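Local atomic coordinates of PFC0360w protein (Plasmodium falciparum, PDB entry 3NI8), a protein that probably activates the ATPase of the chaperone Hsp90 in the malaria parasite, in the manner of AHA1 co-chaperones. Residues E54-K62 with L71-K79; E85-N93 with V132-W140. All coordinates share one frame; numbering follows the deposited sequence. Where two conformers were deposited one is given.

Contact 1. Residues E54-K62 with L71-K79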
# COMPACT_ATOMS: atom_id res chain seq x y z
N GLU A 54 -1.43 0.54 -12.54
CA GLU A 54 -2.54 1.30 -13.11
C GLU A 54 -3.40 1.86 -11.98
O GLU A 54 -3.67 1.17 -10.98
CB GLU A 54 -3.38 0.44 -14.08
CG GLU A 54 -2.67 0.07 -15.41
CD GLU A 54 -3.45 -0.95 -16.28
OE1 GLU A 54 -4.37 -1.64 -15.78
OE2 GLU A 54 -3.12 -1.06 -17.48
N VAL A 55 -3.80 3.12 -12.13
CA VAL A 55 -4.44 3.89 -11.07
C VAL A 55 -5.52 4.78 -11.65
O VAL A 55 -5.25 5.65 -12.48
CB VAL A 55 -3.39 4.79 -10.29
CG1 VAL A 55 -4.08 5.90 -9.51
CG2 VAL A 55 -2.54 3.98 -9.36
N ASP A 56 -6.76 4.55 -11.21
CA ASP A 56 -7.85 5.48 -11.46
C ASP A 56 -8.15 6.12 -10.10
O ASP A 56 -8.91 5.56 -9.29
CB ASP A 56 -9.06 4.75 -12.04
CG ASP A 56 -10.24 5.67 -12.29
OD1 ASP A 56 -10.09 6.92 -12.38
OD2 ASP A 56 -11.37 5.14 -12.40
N LEU A 57 -7.51 7.27 -9.85
CA LEU A 57 -7.55 7.88 -8.51
C LEU A 57 -8.85 8.62 -8.18
O LEU A 57 -8.94 9.86 -8.30
CB LEU A 57 -6.32 8.75 -8.26
CG LEU A 57 -6.13 9.31 -6.86
CD1 LEU A 57 -5.83 8.17 -5.91
CD2 LEU A 57 -5.02 10.39 -6.87
N LYS A 58 -9.85 7.85 -7.76
CA LYS A 58 -11.16 8.40 -7.34
C LYS A 58 -11.87 7.38 -6.43
O LYS A 58 -11.53 6.19 -6.45
CB LYS A 58 -12.02 8.78 -8.56
CG LYS A 58 -12.71 7.60 -9.27
CD LYS A 58 -13.34 8.04 -10.57
CE LYS A 58 -13.98 6.88 -11.32
NZ LYS A 58 -15.44 6.88 -11.10
N VAL A 59 -12.82 7.84 -5.62
CA VAL A 59 -13.56 6.94 -4.74
C VAL A 59 -14.31 5.95 -5.65
O VAL A 59 -15.04 6.37 -6.55
CB VAL A 59 -14.51 7.71 -3.78
CG1 VAL A 59 -15.52 6.76 -3.08
CG2 VAL A 59 -13.70 8.54 -2.76
N GLY A 60 -14.08 4.65 -5.45
CA GLY A 60 -14.62 3.63 -6.35
C GLY A 60 -13.70 3.32 -7.53
O GLY A 60 -14.01 2.43 -8.35
N GLY A 61 -12.58 4.04 -7.63
CA GLY A 61 -11.64 3.87 -8.73
C GLY A 61 -10.77 2.65 -8.48
O GLY A 61 -10.37 2.37 -7.34
N LYS A 62 -10.48 1.91 -9.55
CA LYS A 62 -9.67 0.72 -9.44
C LYS A 62 -8.18 1.03 -9.47
O LYS A 62 -7.75 2.12 -9.86
CB LYS A 62 -10.04 -0.29 -10.53
CG LYS A 62 -11.32 -1.06 -10.22
CD LYS A 62 -11.86 -1.71 -11.48
CE LYS A 62 -13.02 -2.69 -11.19
NZ LYS A 62 -13.54 -3.18 -12.52
N LEU A 71 -4.67 -6.27 -6.93
CA LEU A 71 -5.73 -5.34 -7.33
C LEU A 71 -6.52 -4.81 -6.16
O LEU A 71 -6.46 -5.34 -5.05
CB LEU A 71 -6.65 -5.92 -8.41
CG LEU A 71 -7.50 -7.17 -8.22
CD1 LEU A 71 -8.63 -7.20 -9.29
CD2 LEU A 71 -6.62 -8.41 -8.32
N GLY A 72 -7.23 -3.73 -6.40
CA GLY A 72 -7.95 -3.07 -5.37
C GLY A 72 -8.79 -1.95 -5.93
O GLY A 72 -9.04 -1.87 -7.12
N GLU A 73 -9.24 -1.10 -5.02
CA GLU A 73 -10.19 -0.05 -5.28
C GLU A 73 -10.09 0.96 -4.14
O GLU A 73 -10.06 0.60 -2.96
CB GLU A 73 -11.59 -0.66 -5.34
CG GLU A 73 -12.75 0.34 -5.26
CD GLU A 73 -14.11 -0.34 -5.31
OE1 GLU A 73 -15.13 0.32 -4.95
OE2 GLU A 73 -14.17 -1.54 -5.71
N PHE A 74 -9.96 2.23 -4.51
CA PHE A 74 -9.94 3.33 -3.55
C PHE A 74 -11.33 3.56 -2.98
O PHE A 74 -12.30 3.66 -3.73
CB PHE A 74 -9.44 4.62 -4.21
CG PHE A 74 -8.04 4.52 -4.79
CD1 PHE A 74 -6.93 4.42 -3.97
CD2 PHE A 74 -7.85 4.54 -6.18
CE1 PHE A 74 -5.64 4.34 -4.50
CE2 PHE A 74 -6.54 4.46 -6.74
CZ PHE A 74 -5.44 4.37 -5.89
N THR A 75 -11.42 3.62 -1.65
CA THR A 75 -12.73 3.78 -0.99
C THR A 75 -12.79 5.05 -0.16
O THR A 75 -13.87 5.48 0.24
CB THR A 75 -13.14 2.55 -0.14
OG1 THR A 75 -12.28 2.41 0.99
CG2 THR A 75 -13.09 1.25 -0.95
N GLU A 76 -11.63 5.67 0.06
CA GLU A 76 -11.53 6.97 0.73
C GLU A 76 -10.23 7.68 0.35
O GLU A 76 -9.12 7.15 0.54
CB GLU A 76 -11.63 6.83 2.25
CG GLU A 76 -11.89 8.18 2.99
CD GLU A 76 -11.60 8.15 4.49
OE1 GLU A 76 -11.98 7.18 5.19
OE2 GLU A 76 -10.98 9.11 4.98
N ILE A 77 -10.37 8.88 -0.19
CA ILE A 77 -9.21 9.70 -0.55
C ILE A 77 -9.31 11.05 0.12
O ILE A 77 -10.00 11.94 -0.39
CB ILE A 77 -9.05 9.88 -2.08
CG1 ILE A 77 -8.83 8.53 -2.77
CG2 ILE A 77 -7.85 10.78 -2.35
CD1 ILE A 77 -9.23 8.52 -4.20
N THR A 78 -8.61 11.16 1.25
CA THR A 78 -8.51 12.41 2.02
C THR A 78 -7.09 12.96 1.90
O THR A 78 -6.24 12.70 2.75
CB THR A 78 -8.87 12.18 3.51
OG1 THR A 78 -9.98 11.29 3.63
CG2 THR A 78 -9.20 13.53 4.21
N LYS A 79 -6.83 13.69 0.82
CA LYS A 79 -5.50 14.24 0.51
C LYS A 79 -5.11 15.39 1.45
O LYS A 79 -5.93 16.30 1.65
CB LYS A 79 -5.48 14.78 -0.93
CG LYS A 79 -4.10 15.25 -1.43
CD LYS A 79 -4.06 15.32 -2.96
CE LYS A 79 -2.81 16.04 -3.48
NZ LYS A 79 -2.76 15.86 -4.97
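Two backbone hydrogen bonds tie Gly-60 and Gly-61 to Phe-74. Gly-60 N donates a hydrogen bond to Phe-74 O at 2.7 Å, and Phe-74 N donates one to Gly-61 O at 2.9 Å. Both glycines belong to a type II turn running from Lys-58 to Gly-61, closed by a bond from Gly-61 N to Lys-58 O. Gly-60 has a positive phi, 88°, as expected at the third position of such a turn.

After the turn, the first chain enters strand 62-65. Lys-62 and Glu-73 form an antiparallel non-hydrogen-bonded pair, their CA atoms 4.3 Å apart, flanked by a CA-H...O contact from Glu-73 CA to Gly-61 O at 3.2 Å. The extended Glu-73 chain runs beside Gly-60, while its carboxylate is salt-bridged to Lys-86 on strand 82-89. The contact lies toward the margin of the antiparallel sheet of the AHA1-like domain, in the SRPBCC family, where 54-55 is the outermost strand and 62-65 lies between it and 70-78.

The Phe-74 ring meets polar atoms at its edge and apolar groups elsewhere. Its chi1 of -59° sets CG opposite the carbonyl carbon and brings the ring edge up to the backbone oxygens of Asp-56 and Lys-58; Asp-56 O is 3.4 Å from Phe-74 CD2. In the apolar packing, Leu-57 CD1 sits over one face, 3.9 Å from the ring centroid and 14° off the normal, a CH-pi contact. Val-55 CG1 approaches Phe-74 CE2 obliquely. Ile-77 CD1 reaches both Leu-57 CD1, at 3.8 Å, and the Lys-58 backbone; Ile-77 also touches Phe-35 of helix 31-39.

Contact 2. Residues E85-N93 with V132-W140; sequences EKWKFRDWN and VLERCKNGW. With IPA (isopropyl alcohol), chain B.
Asp-91 and Arg-135 form a salt bridge between the turn that follows strand 82-89 and the first turn of the C-terminal helix. Arg-135 NH2 donates to Asp-91 OD1 at 3.1 Å; the acceptor lies in the guanidinium plane, whereas the donor meets OD1 on its syn side, 25° out of the carboxylate plane. Arg-135 NH1 adds a weak bond to Asp-91 OD2 at 2.9 Å, and Asn-125 also binds OD2. A bend at chi3 (72°) in Arg-135 lets the guanidinium lie on Phe-89, CZ 4.2 Å from the ring centroid, so a cation-pi stack and the salt bridge together limit its rotation.

Asp-91 sits in a type I turn from Phe-89 to Trp-92 that carries the chain off the sheet. Helix 132-140 crosses strand 85-89 at 106°, their axes 10.8 Å apart: the long C-terminal helix laid against the sheet, as in the SRPBCC helix-grip fold.

Between them, Cys-136 SG meets three aromatic residues: the edge of Trp-92 (CZ2, 3.7 Å), the edge of Phe-89 (CE2, 3.9 Å) and, obliquely, Trp-87. Val-132 CG1 presses on Trp-92 at CZ2, 3.4 Å away. Farther along, Trp-87 and Trp-140 meet obliquely, and His-118 binds Trp-140 NE1. Isopropanol, probably from crystallisation, lies near the edges of both indoles, beside the Glu-85 carboxylate.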
# COMPACT_ATOMS: atom_id res chain seq x y z
N GLU A 85 -8.45 1.50 1.12
CA GLU A 85 -8.56 0.66 -0.09
C GLU A 85 -9.19 -0.67 0.22
O GLU A 85 -8.97 -1.20 1.30
CB GLU A 85 -7.16 0.38 -0.67
CG GLU A 85 -6.39 1.65 -1.03
CD GLU A 85 -4.94 1.40 -1.36
OE1 GLU A 85 -4.44 0.25 -1.23
OE2 GLU A 85 -4.28 2.37 -1.74
N LYS A 86 -9.97 -1.20 -0.73
CA LYS A 86 -10.10 -2.66 -0.90
C LYS A 86 -8.83 -3.12 -1.63
O LYS A 86 -8.32 -2.40 -2.49
CB LYS A 86 -11.32 -3.03 -1.74
CG LYS A 86 -12.65 -2.40 -1.31
CD LYS A 86 -13.79 -3.43 -1.28
CE LYS A 86 -14.20 -3.89 -2.68
NZ LYS A 86 -14.75 -2.71 -3.42
N TRP A 87 -8.33 -4.30 -1.31
CA TRP A 87 -6.99 -4.72 -1.71
C TRP A 87 -6.90 -6.24 -1.65
O TRP A 87 -7.16 -6.84 -0.60
CB TRP A 87 -5.98 -4.12 -0.72
CG TRP A 87 -4.50 -4.19 -1.08
CD1 TRP A 87 -3.72 -3.14 -1.53
CD2 TRP A 87 -3.62 -5.32 -0.95
NE1 TRP A 87 -2.41 -3.56 -1.70
CE2 TRP A 87 -2.32 -4.89 -1.35
CE3 TRP A 87 -3.79 -6.65 -0.55
CZ2 TRP A 87 -1.20 -5.75 -1.37
CZ3 TRP A 87 -2.69 -7.51 -0.55
CH2 TRP A 87 -1.40 -7.05 -0.96
N LYS A 88 -6.52 -6.86 -2.76
CA LYS A 88 -6.27 -8.31 -2.78
C LYS A 88 -5.12 -8.67 -3.72
O LYS A 88 -4.77 -7.88 -4.59
CB LYS A 88 -7.55 -9.08 -3.17
CG LYS A 88 -7.98 -8.87 -4.63
CD LYS A 88 -9.37 -9.42 -4.96
CE LYS A 88 -9.39 -10.94 -4.97
NZ LYS A 88 -10.71 -11.40 -4.48
N PHE A 89 -4.51 -9.83 -3.48
CA PHE A 89 -3.73 -10.53 -4.50
C PHE A 89 -4.76 -11.25 -5.37
O PHE A 89 -5.80 -11.70 -4.85
CB PHE A 89 -2.80 -11.56 -3.89
CG PHE A 89 -1.57 -10.99 -3.24
CD1 PHE A 89 -0.46 -10.63 -4.00
CD2 PHE A 89 -1.49 -10.89 -1.85
CE1 PHE A 89 0.69 -10.12 -3.40
CE2 PHE A 89 -0.34 -10.39 -1.22
CZ PHE A 89 0.75 -10.00 -1.99
N ARG A 90 -4.50 -11.38 -6.67
CA ARG A 90 -5.51 -11.98 -7.54
C ARG A 90 -5.75 -13.46 -7.27
O ARG A 90 -6.72 -14.01 -7.76
CB ARG A 90 -5.22 -11.71 -9.02
CG ARG A 90 -4.10 -12.49 -9.62
CD ARG A 90 -3.94 -12.03 -11.07
NE ARG A 90 -3.03 -12.89 -11.82
CZ ARG A 90 -3.32 -13.45 -12.99
NH1 ARG A 90 -4.50 -13.22 -13.57
NH2 ARG A 90 -2.42 -14.23 -13.59
N ASP A 91 -4.89 -14.08 -6.48
CA ASP A 91 -4.99 -15.50 -6.20
C ASP A 91 -5.83 -15.82 -4.95
O ASP A 91 -6.04 -16.99 -4.63
CB ASP A 91 -3.61 -16.13 -6.12
CG ASP A 91 -2.85 -15.68 -4.91
OD1 ASP A 91 -2.50 -14.49 -4.84
OD2 ASP A 91 -2.60 -16.51 -4.02
N TRP A 92 -6.29 -14.78 -4.26
CA TRP A 92 -7.27 -14.93 -3.19
C TRP A 92 -8.63 -15.32 -3.78
O TRP A 92 -8.87 -15.15 -4.99
CB TRP A 92 -7.43 -13.62 -2.41
CG TRP A 92 -6.27 -13.24 -1.58
CD1 TRP A 92 -5.09 -13.91 -1.46
CD2 TRP A 92 -6.15 -12.06 -0.79
NE1 TRP A 92 -4.24 -13.23 -0.62
CE2 TRP A 92 -4.87 -12.08 -0.20
CE3 TRP A 92 -7.00 -10.98 -0.52
CZ2 TRP A 92 -4.43 -11.07 0.67
CZ3 TRP A 92 -6.55 -9.97 0.33
CH2 TRP A 92 -5.28 -10.03 0.92
N ASN A 93 -9.53 -15.81 -2.93
CA ASN A 93 -10.90 -16.10 -3.35
C ASN A 93 -11.50 -14.90 -4.02
O ASN A 93 -11.22 -13.77 -3.63
CB ASN A 93 -11.76 -16.49 -2.16
CG ASN A 93 -11.51 -17.90 -1.72
OD1 ASN A 93 -11.66 -18.85 -2.51
ND2 ASN A 93 -11.13 -18.07 -0.45
N VAL A 132 -0.75 -16.23 4.09
CA VAL A 132 -1.15 -15.01 3.39
C VAL A 132 -0.71 -13.75 4.12
O VAL A 132 -0.30 -12.77 3.48
CB VAL A 132 -2.67 -14.96 3.13
CG1 VAL A 132 -3.04 -13.69 2.40
CG2 VAL A 132 -3.13 -16.19 2.32
N LEU A 133 -0.81 -13.77 5.45
CA LEU A 133 -0.47 -12.60 6.25
C LEU A 133 1.00 -12.22 6.07
O LEU A 133 1.30 -11.08 5.78
CB LEU A 133 -0.85 -12.76 7.74
CG LEU A 133 -0.56 -11.54 8.66
CD1 LEU A 133 -1.43 -11.56 9.91
CD2 LEU A 133 0.91 -11.39 9.09
N GLU A 134 1.94 -13.16 6.24
CA GLU A 134 3.37 -12.83 6.03
C GLU A 134 3.63 -12.35 4.60
O GLU A 134 4.43 -11.43 4.38
CB GLU A 134 4.32 -13.97 6.42
CG GLU A 134 4.68 -14.04 7.92
CD GLU A 134 5.41 -12.79 8.47
OE1 GLU A 134 5.13 -12.41 9.64
OE2 GLU A 134 6.26 -12.21 7.75
N ARG A 135 2.95 -12.95 3.63
CA ARG A 135 3.11 -12.53 2.24
C ARG A 135 2.74 -11.05 2.04
O ARG A 135 3.47 -10.31 1.39
CB ARG A 135 2.31 -13.47 1.31
CG ARG A 135 2.27 -13.07 -0.14
CD ARG A 135 2.05 -14.26 -1.06
NE ARG A 135 0.70 -14.78 -0.98
CZ ARG A 135 -0.22 -14.68 -1.94
NH1 ARG A 135 -1.43 -15.20 -1.72
NH2 ARG A 135 0.06 -14.07 -3.10
N CYS A 136 1.61 -10.62 2.63
CA CYS A 136 1.24 -9.20 2.66
C CYS A 136 2.27 -8.32 3.39
O CYS A 136 2.61 -7.23 2.92
CB CYS A 136 -0.13 -9.01 3.32
SG CYS A 136 -1.50 -9.82 2.50
N LYS A 137 2.75 -8.80 4.54
CA LYS A 137 3.70 -8.06 5.37
C LYS A 137 5.12 -7.96 4.75
O LYS A 137 5.69 -6.86 4.73
CB LYS A 137 3.75 -8.69 6.77
CG LYS A 137 4.52 -7.88 7.79
CD LYS A 137 4.39 -8.48 9.17
CE LYS A 137 4.74 -7.42 10.23
NZ LYS A 137 4.09 -7.67 11.57
N ASN A 138 5.67 -9.07 4.25
CA ASN A 138 6.92 -9.03 3.48
C ASN A 138 6.80 -8.14 2.25
O ASN A 138 7.72 -7.40 1.93
CB ASN A 138 7.40 -10.43 3.06
CG ASN A 138 7.79 -11.32 4.25
OD1 ASN A 138 7.88 -10.86 5.39
ND2 ASN A 138 8.00 -12.60 3.97
N GLY A 139 5.66 -8.20 1.55
CA GLY A 139 5.37 -7.27 0.44
C GLY A 139 5.55 -5.79 0.80
O GLY A 139 6.12 -5.01 0.02
N TRP A 140 5.07 -5.38 1.97
CA TRP A 140 5.21 -3.99 2.39
C TRP A 140 6.62 -3.68 2.88
O TRP A 140 7.21 -2.71 2.42
CB TRP A 140 4.18 -3.61 3.46
CG TRP A 140 2.74 -3.64 3.00
CD1 TRP A 140 1.77 -4.51 3.42
CD2 TRP A 140 2.10 -2.75 2.07
NE1 TRP A 140 0.57 -4.22 2.81
CE2 TRP A 140 0.73 -3.14 1.98
CE3 TRP A 140 2.53 -1.65 1.32
CZ2 TRP A 140 -0.20 -2.49 1.16
CZ3 TRP A 140 1.62 -1.00 0.50
CH2 TRP A 140 0.26 -1.41 0.44
C1 IPA B . -2.07 1.66 -4.77
C2 IPA B . -1.93 1.36 -3.27
C3 IPA B . -0.79 0.41 -2.89
O2 IPA B . -1.84 2.56 -2.55

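Overall arrangement
Contact 1 is partly buried near one margin of the sheet; contact 2 is buried where the C-terminal helix meets the sheet's interior-facing side chains. Their centres lie about 17 Å apart, yet they share a seam, since strands 70-78 and 82-89 are antiparallel neighbours: Glu-73 OE2 is salt-bridged to Lys-86 NZ at 2.6 Å, and Phe-74 CE1 packs on Glu-85 OE2 at 3.7 Å. The chemistry follows the setting. Residues 54-62 are held on 71-79 by backbone bonds from a type II turn that contains two glycines and by aliphatic groups around one phenyl ring, whereas 85-93 and 132-140 meet wholly through side chains, with a charged pair, a cation-pi stack and a thiol among aromatic rings.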